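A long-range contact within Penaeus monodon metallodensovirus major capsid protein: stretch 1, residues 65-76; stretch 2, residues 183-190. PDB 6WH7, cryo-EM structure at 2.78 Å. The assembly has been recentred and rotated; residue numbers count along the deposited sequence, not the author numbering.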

ATOM      1  N   LYS A  65      21.358 -41.165 -79.585  1.00 14.15           N
ATOM      2  CA  LYS A  65      20.268 -40.313 -80.026  1.00 14.15           C
ATOM      3  C   LYS A  65      20.399 -40.125 -81.525  1.00 14.15           C
ATOM      4  O   LYS A  65      21.454 -39.716 -82.007  1.00 14.15           O
ATOM      5  CB  LYS A  65      20.299 -38.973 -79.298  1.00 15.03           C
ATOM      6  CG  LYS A  65      20.041 -39.107 -77.823  1.00 15.03           C
ATOM      7  CD  LYS A  65      20.352 -37.851 -77.061  1.00 15.03           C
ATOM      8  CE  LYS A  65      19.442 -36.724 -77.464  1.00 15.03           C
ATOM      9  NZ  LYS A  65      19.744 -35.492 -76.695  1.00 15.03           N
ATOM     10  N   LEU A  66      19.344 -40.450 -82.257  1.00 13.59           N
ATOM     11  CA  LEU A  66      19.331 -40.332 -83.704  1.00 13.59           C
ATOM     12  C   LEU A  66      18.077 -39.597 -84.135  1.00 13.59           C
ATOM     13  O   LEU A  66      17.003 -39.805 -83.571  1.00 13.59           O
ATOM     14  CB  LEU A  66      19.386 -41.695 -84.374  1.00 14.92           C
ATOM     15  CG  LEU A  66      20.673 -42.492 -84.232  1.00 14.92           C
ATOM     16  CD1 LEU A  66      20.473 -43.872 -84.784  1.00 14.92           C
ATOM     17  CD2 LEU A  66      21.772 -41.790 -84.974  1.00 14.92           C
ATOM     18  N   ARG A  67      18.217 -38.739 -85.135  1.00 14.62           N
ATOM     19  CA  ARG A  67      17.119 -37.924 -85.623  1.00 14.62           C
ATOM     20  C   ARG A  67      16.932 -38.148 -87.111  1.00 14.62           C
ATOM     21  O   ARG A  67      17.897 -38.350 -87.851  1.00 14.62           O
ATOM     22  CB  ARG A  67      17.352 -36.452 -85.327  1.00 14.91           C
ATOM     23  CG  ARG A  67      16.267 -35.542 -85.813  1.00 14.91           C
ATOM     24  CD  ARG A  67      16.494 -34.139 -85.331  1.00 14.91           C
ATOM     25  NE  ARG A  67      17.775 -33.605 -85.761  1.00 14.91           N
ATOM     26  CZ  ARG A  67      18.813 -33.446 -84.953  1.00 14.91           C
ATOM     27  NH1 ARG A  67      18.707 -33.771 -83.677  1.00 14.91           N
ATOM     28  NH2 ARG A  67      19.947 -32.955 -85.416  1.00 14.91           N
ATOM     29  N   ASN A  68      15.679 -38.111 -87.536  1.00 14.47           N
ATOM     30  CA  ASN A  68      15.281 -38.577 -88.847  1.00 14.47           C
ATOM     31  C   ASN A  68      14.022 -37.837 -89.263  1.00 14.47           C
ATOM     32  O   ASN A  68      13.190 -37.495 -88.424  1.00 14.47           O
ATOM     33  CB  ASN A  68      15.047 -40.087 -88.785  1.00 16.18           C
ATOM     34  CG  ASN A  68      14.745 -40.676 -90.106  1.00 16.18           C
ATOM     35  OD1 ASN A  68      15.227 -40.207 -91.128  1.00 16.18           O
ATOM     36  ND2 ASN A  68      13.915 -41.700 -90.111  1.00 16.18           N
ATOM     37  N   PHE A  69      13.879 -37.593 -90.559  1.00 14.83           N
ATOM     38  CA  PHE A  69      12.609 -37.147 -91.111  1.00 14.83           C
ATOM     39  C   PHE A  69      11.865 -38.339 -91.682  1.00 14.83           C
ATOM     40  O   PHE A  69      12.458 -39.207 -92.322  1.00 14.83           O
ATOM     41  CB  PHE A  69      12.780 -36.096 -92.205  1.00 14.92           C
ATOM     42  CG  PHE A  69      13.292 -34.785 -91.718  1.00 14.92           C
ATOM     43  CD1 PHE A  69      12.449 -33.893 -91.097  1.00 14.92           C
ATOM     44  CD2 PHE A  69      14.600 -34.421 -91.924  1.00 14.92           C
ATOM     45  CE1 PHE A  69      12.908 -32.686 -90.667  1.00 14.92           C
ATOM     46  CE2 PHE A  69      15.061 -33.212 -91.497  1.00 14.92           C
ATOM     47  CZ  PHE A  69      14.215 -32.344 -90.868  1.00 14.92           C
ATOM     48  N   VAL A  70      10.560 -38.373 -91.453  1.00 15.76           N
ATOM     49  CA  VAL A  70       9.710 -39.458 -91.914  1.00 15.76           C
ATOM     50  C   VAL A  70       8.668 -38.878 -92.852  1.00 15.76           C
ATOM     51  O   VAL A  70       8.030 -37.874 -92.529  1.00 15.76           O
ATOM     52  CB  VAL A  70       9.040 -40.187 -90.740  1.00 15.29           C
ATOM     53  CG1 VAL A  70       8.133 -41.272 -91.253  1.00 15.29           C
ATOM     54  CG2 VAL A  70      10.080 -40.753 -89.811  1.00 15.29           C
ATOM     55  N   ASN A  71       8.505 -39.504 -94.010  1.00 18.04           N
ATOM     56  CA  ASN A  71       7.458 -39.163 -94.967  1.00 18.04           C
ATOM     57  C   ASN A  71       6.561 -40.375 -95.138  1.00 18.04           C
ATOM     58  O   ASN A  71       6.983 -41.390 -95.695  1.00 18.04           O
ATOM     59  CB  ASN A  71       8.053 -38.739 -96.304  1.00 20.61           C
ATOM     60  CG  ASN A  71       8.583 -37.338 -96.278  1.00 20.61           C
ATOM     61  OD1 ASN A  71       8.046 -36.476 -95.599  1.00 20.61           O
ATOM     62  ND2 ASN A  71       9.673 -37.109 -96.983  1.00 20.61           N
ATOM     63  N   ILE A  72       5.327 -40.267 -94.670  1.00 20.00           N
ATOM     64  CA  ILE A  72       4.342 -41.327 -94.807  1.00 20.00           C
ATOM     65  C   ILE A  72       3.426 -40.969 -95.961  1.00 20.00           C
ATOM     66  O   ILE A  72       2.732 -39.950 -95.917  1.00 20.00           O
ATOM     67  CB  ILE A  72       3.549 -41.523 -93.509  1.00 17.95           C
ATOM     68  CG1 ILE A  72       4.478 -42.026 -92.417  1.00 17.95           C
ATOM     69  CG2 ILE A  72       2.420 -42.498 -93.725  1.00 17.95           C
ATOM     70  CD1 ILE A  72       3.845 -42.044 -91.087  1.00 17.95           C
ATOM     71  N   ARG A  73       3.424 -41.798 -96.997  1.00 23.29           N
ATOM     72  CA  ARG A  73       2.653 -41.500 -98.189  1.00 23.29           C
ATOM     73  C   ARG A  73       1.935 -42.739 -98.689  1.00 23.29           C
ATOM     74  O   ARG A  73       2.396 -43.867 -98.504  1.00 23.29           O
ATOM     75  CB  ARG A  73       3.528 -40.946 -99.304  1.00 27.74           C
ATOM     76  CG  ARG A  73       4.040 -39.567 -99.044  1.00 27.74           C
ATOM     77  CD  ARG A  73       4.764 -39.084-100.253  1.00 27.74           C
ATOM     78  NE  ARG A  73       3.873 -39.134-101.403  1.00 27.74           N
ATOM     79  CZ  ARG A  73       2.957 -38.215-101.676  1.00 27.74           C
ATOM     80  NH1 ARG A  73       2.804 -37.171-100.879  1.00 27.74           N
ATOM     81  NH2 ARG A  73       2.188 -38.348-102.741  1.00 27.74           N
ATOM     82  N   GLY A  74       0.797 -42.509 -99.339  1.00 24.07           N
ATOM     83  CA  GLY A  74       0.039 -43.588 -99.933  1.00 24.07           C
ATOM     84  C   GLY A  74      -0.606 -44.524 -98.946  1.00 24.07           C
ATOM     85  O   GLY A  74      -0.891 -45.670 -99.293  1.00 24.07           O
ATOM     86  N   LEU A  75      -0.859 -44.066 -97.728  1.00 22.42           N
ATOM     87  CA  LEU A  75      -1.418 -44.912 -96.684  1.00 22.42           C
ATOM     88  C   LEU A  75      -2.931 -44.737 -96.708  1.00 22.42           C
ATOM     89  O   LEU A  75      -3.438 -43.652 -96.417  1.00 22.42           O
ATOM     90  CB  LEU A  75      -0.841 -44.531 -95.325  1.00 19.79           C
ATOM     91  CG  LEU A  75      -1.114 -45.442 -94.136  1.00 19.79           C
ATOM     92  CD1 LEU A  75      -0.309 -46.699 -94.300  1.00 19.79           C
ATOM     93  CD2 LEU A  75      -0.799 -44.766 -92.823  1.00 19.79           C
ATOM     94  N   THR A  76      -3.651 -45.789 -97.075  1.00 22.16           N
ATOM     95  CA  THR A  76      -5.103 -45.756 -97.062  1.00 22.16           C
ATOM     96  C   THR A  76      -5.594 -45.880 -95.627  1.00 22.16           C
ATOM     97  O   THR A  76      -4.827 -46.204 -94.723  1.00 22.16           O
ATOM     98  CB  THR A  76      -5.659 -46.866 -97.952  1.00 22.96           C
ATOM     99  OG1 THR A  76      -5.279 -48.143 -97.439  1.00 22.96           O
ATOM    100  CG2 THR A  76      -5.125 -46.725 -99.355  1.00 22.96           C
ATOM    101  N   MET A 183      14.196 -49.146 -91.920  1.00 18.36           N
ATOM    102  CA  MET A 183      13.470 -49.230 -90.658  1.00 18.36           C
ATOM    103  C   MET A 183      13.093 -47.861 -90.108  1.00 18.36           C
ATOM    104  O   MET A 183      11.956 -47.652 -89.675  1.00 18.36           O
ATOM    105  CB  MET A 183      14.300 -50.003 -89.640  1.00 17.92           C
ATOM    106  CG  MET A 183      13.587 -50.239 -88.337  1.00 17.92           C
ATOM    107  SD  MET A 183      14.521 -51.290 -87.229  1.00 17.92           S
ATOM    108  CE  MET A 183      14.302 -52.861 -88.032  1.00 17.92           C
ATOM    109  N   ARG A 184      14.031 -46.913 -90.101  1.00 17.81           N
ATOM    110  CA  ARG A 184      13.773 -45.684 -89.355  1.00 17.81           C
ATOM    111  C   ARG A 184      12.816 -44.745 -90.069  1.00 17.81           C
ATOM    112  O   ARG A 184      11.989 -44.109 -89.414  1.00 17.81           O
ATOM    113  CB  ARG A 184      15.065 -44.958 -89.021  1.00 15.69           C
ATOM    114  CG  ARG A 184      15.814 -45.568 -87.878  1.00 15.69           C
ATOM    115  CD  ARG A 184      16.999 -44.718 -87.560  1.00 15.69           C
ATOM    116  NE  ARG A 184      16.583 -43.386 -87.149  1.00 15.69           N
ATOM    117  CZ  ARG A 184      16.275 -43.054 -85.906  1.00 15.69           C
ATOM    118  NH1 ARG A 184      16.350 -43.953 -84.944  1.00 15.69           N
ATOM    119  NH2 ARG A 184      15.903 -41.819 -85.627  1.00 15.69           N
ATOM    120  N   GLU A 185      12.895 -44.610 -91.386  1.00 18.91           N
ATOM    121  CA  GLU A 185      11.811 -43.910 -92.058  1.00 18.91           C
ATOM    122  C   GLU A 185      10.635 -44.860 -92.103  1.00 18.91           C
ATOM    123  O   GLU A 185      10.750 -45.973 -92.621  1.00 18.91           O
ATOM    124  CB  GLU A 185      12.206 -43.428 -93.455  1.00 21.97           C
ATOM    125  CG  GLU A 185      12.329 -44.459 -94.559  1.00 21.97           C
ATOM    126  CD  GLU A 185      13.624 -45.198 -94.501  1.00 21.97           C
ATOM    127  OE1 GLU A 185      14.333 -45.049 -93.494  1.00 21.97           O
ATOM    128  OE2 GLU A 185      13.955 -45.899 -95.476  1.00 21.97           O
ATOM    129  N   LEU A 186       9.508 -44.453 -91.541  1.00 17.77           N
ATOM    130  CA  LEU A 186       8.554 -45.458 -91.102  1.00 17.77           C
ATOM    131  C   LEU A 186       7.683 -45.750 -92.307  1.00 17.77           C
ATOM    132  O   LEU A 186       6.692 -45.074 -92.574  1.00 17.77           O
ATOM    133  CB  LEU A 186       7.757 -44.915 -89.927  1.00 15.42           C
ATOM    134  CG  LEU A 186       8.619 -44.482 -88.743  1.00 15.42           C
ATOM    135  CD1 LEU A 186       7.822 -43.660 -87.770  1.00 15.42           C
ATOM    136  CD2 LEU A 186       9.191 -45.682 -88.044  1.00 15.42           C
ATOM    137  N   ASP A 187       8.075 -46.780 -93.045  1.00 18.64           N
ATOM    138  CA  ASP A 187       7.361 -47.235 -94.222  1.00 18.64           C
ATOM    139  C   ASP A 187       6.679 -48.578 -94.050  1.00 18.64           C
ATOM    140  O   ASP A 187       6.093 -49.073 -95.014  1.00 18.64           O
ATOM    141  CB  ASP A 187       8.301 -47.276 -95.424  1.00 20.46           C
ATOM    142  CG  ASP A 187       9.510 -48.120 -95.174  1.00 20.46           C
ATOM    143  OD1 ASP A 187       9.734 -48.509 -94.012  1.00 20.46           O
ATOM    144  OD2 ASP A 187      10.238 -48.409 -96.144  1.00 20.46           O
ATOM    145  N   TYR A 188       6.762 -49.206 -92.884  1.00 17.80           N
ATOM    146  CA  TYR A 188       6.234 -50.556 -92.770  1.00 17.80           C
ATOM    147  C   TYR A 188       4.725 -50.454 -92.669  1.00 17.80           C
ATOM    148  O   TYR A 188       4.196 -49.961 -91.672  1.00 17.80           O
ATOM    149  CB  TYR A 188       6.805 -51.278 -91.555  1.00 18.04           C
ATOM    150  CG  TYR A 188       8.296 -51.469 -91.565  1.00 18.04           C
ATOM    151  CD1 TYR A 188       8.995 -51.574 -92.748  1.00 18.04           C
ATOM    152  CD2 TYR A 188       8.993 -51.624 -90.384  1.00 18.04           C
ATOM    153  CE1 TYR A 188      10.349 -51.764 -92.753  1.00 18.04           C
ATOM    154  CE2 TYR A 188      10.348 -51.823 -90.381  1.00 18.04           C
ATOM    155  CZ  TYR A 188      11.020 -51.894 -91.566  1.00 18.04           C
ATOM    156  OH  TYR A 188      12.372 -52.099 -91.569  1.00 18.04           O
ATOM    157  N   VAL A 189       4.028 -50.963 -93.676  1.00 19.32           N
ATOM    158  CA  VAL A 189       2.584 -50.828 -93.775  1.00 19.32           C
ATOM    159  C   VAL A 189       1.963 -52.193 -93.555  1.00 19.32           C
ATOM    160  O   VAL A 189       2.399 -53.190 -94.140  1.00 19.32           O
ATOM    161  CB  VAL A 189       2.149 -50.228 -95.124  1.00 19.96           C
ATOM    162  CG1 VAL A 189       2.604 -48.813 -95.237  1.00 19.96           C
ATOM    163  CG2 VAL A 189       2.742 -50.994 -96.248  1.00 19.96           C
ATOM    164  N   ALA A 190       0.964 -52.239 -92.692  1.00 20.86           N
ATOM    165  CA  ALA A 190       0.180 -53.433 -92.460  1.00 20.86           C
ATOM    166  C   ALA A 190      -1.270 -53.124 -92.762  1.00 20.86           C
ATOM    167  O   ALA A 190      -1.782 -52.074 -92.372  1.00 20.86           O
ATOM    168  CB  ALA A 190       0.319 -53.909 -91.030  1.00 19.50           C
TER

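The two stretches run in nearly the same direction, 16° apart end to end, and bury 432 Å² between them, yet no clear hydrogen bond crosses from one to the other. The contact is a useful example of how a strand and a distant loop, at least 114 residues apart in sequence where they touch, can be held by packing alternate side chains rather than by pairing backbones.

The pattern follows from the extended chain of stretch 1. Successive side chains of a strand leave on opposite faces, and here Leu-66, Asn-68 and Val-70 point toward the loop while Lys-65, Arg-67, Phe-69 and Asn-71 point away. One face of the strand thus receives the second stretch. The chains come closest in register at Val-70 and Glu-185, whose CA atoms are 4.9 Å apart; farther along, the CA atoms of Leu-75 and Val-189 lie 7.7 Å apart, and side chains must span the gap.

Arg-184 has the largest share of the covered surface. Its CA-to-CB bond points sideways, but the long side chain, with chi1 m, chi2 t and chi3 p, carries the guanidinium back along the strand to Leu-66. There NH2 of Arg-184 lies 3.1 Å from the backbone O of Leu-66, while CB of Leu-66 covers one face of the guanidinium and CB of Asn-68 sits at its edge. An arginine suits this place because its flat head can accept an apolar neighbour over its face while its nitrogens meet polar atoms; both NH1 and NH2 are hydrogen-bonded elsewhere in the structure.

Asn-68 occupies the next inward position. Its ND2 lies 3.2 Å from the backbone O of Arg-184, and its OD1 is satisfied elsewhere in the structure, so a short amide brings polar atoms to a buried site without leaving the carbonyl oxygen unpartnered.

Beyond this point the contact becomes mainly apolar. Val-70, with chi1 t, sets CG1 3.9 Å from CB of Leu-186, and its compact branched side chain fits where the backbones are close. Ile-72 starts out sideways, but its side chain reaches nearer, with CG1 3.8 Å from the backbone O of Leu-186. After the chain turns its corner at Gly-74, whose positive phi favours glycine, Leu-75 restores the contact: its CA-to-CB bond is also sideways, yet CD1 reaches to 3.7 Å from CG1 of Val-189, which points toward stretch 1. Leucine's length helps bridge the wider spacing at this end.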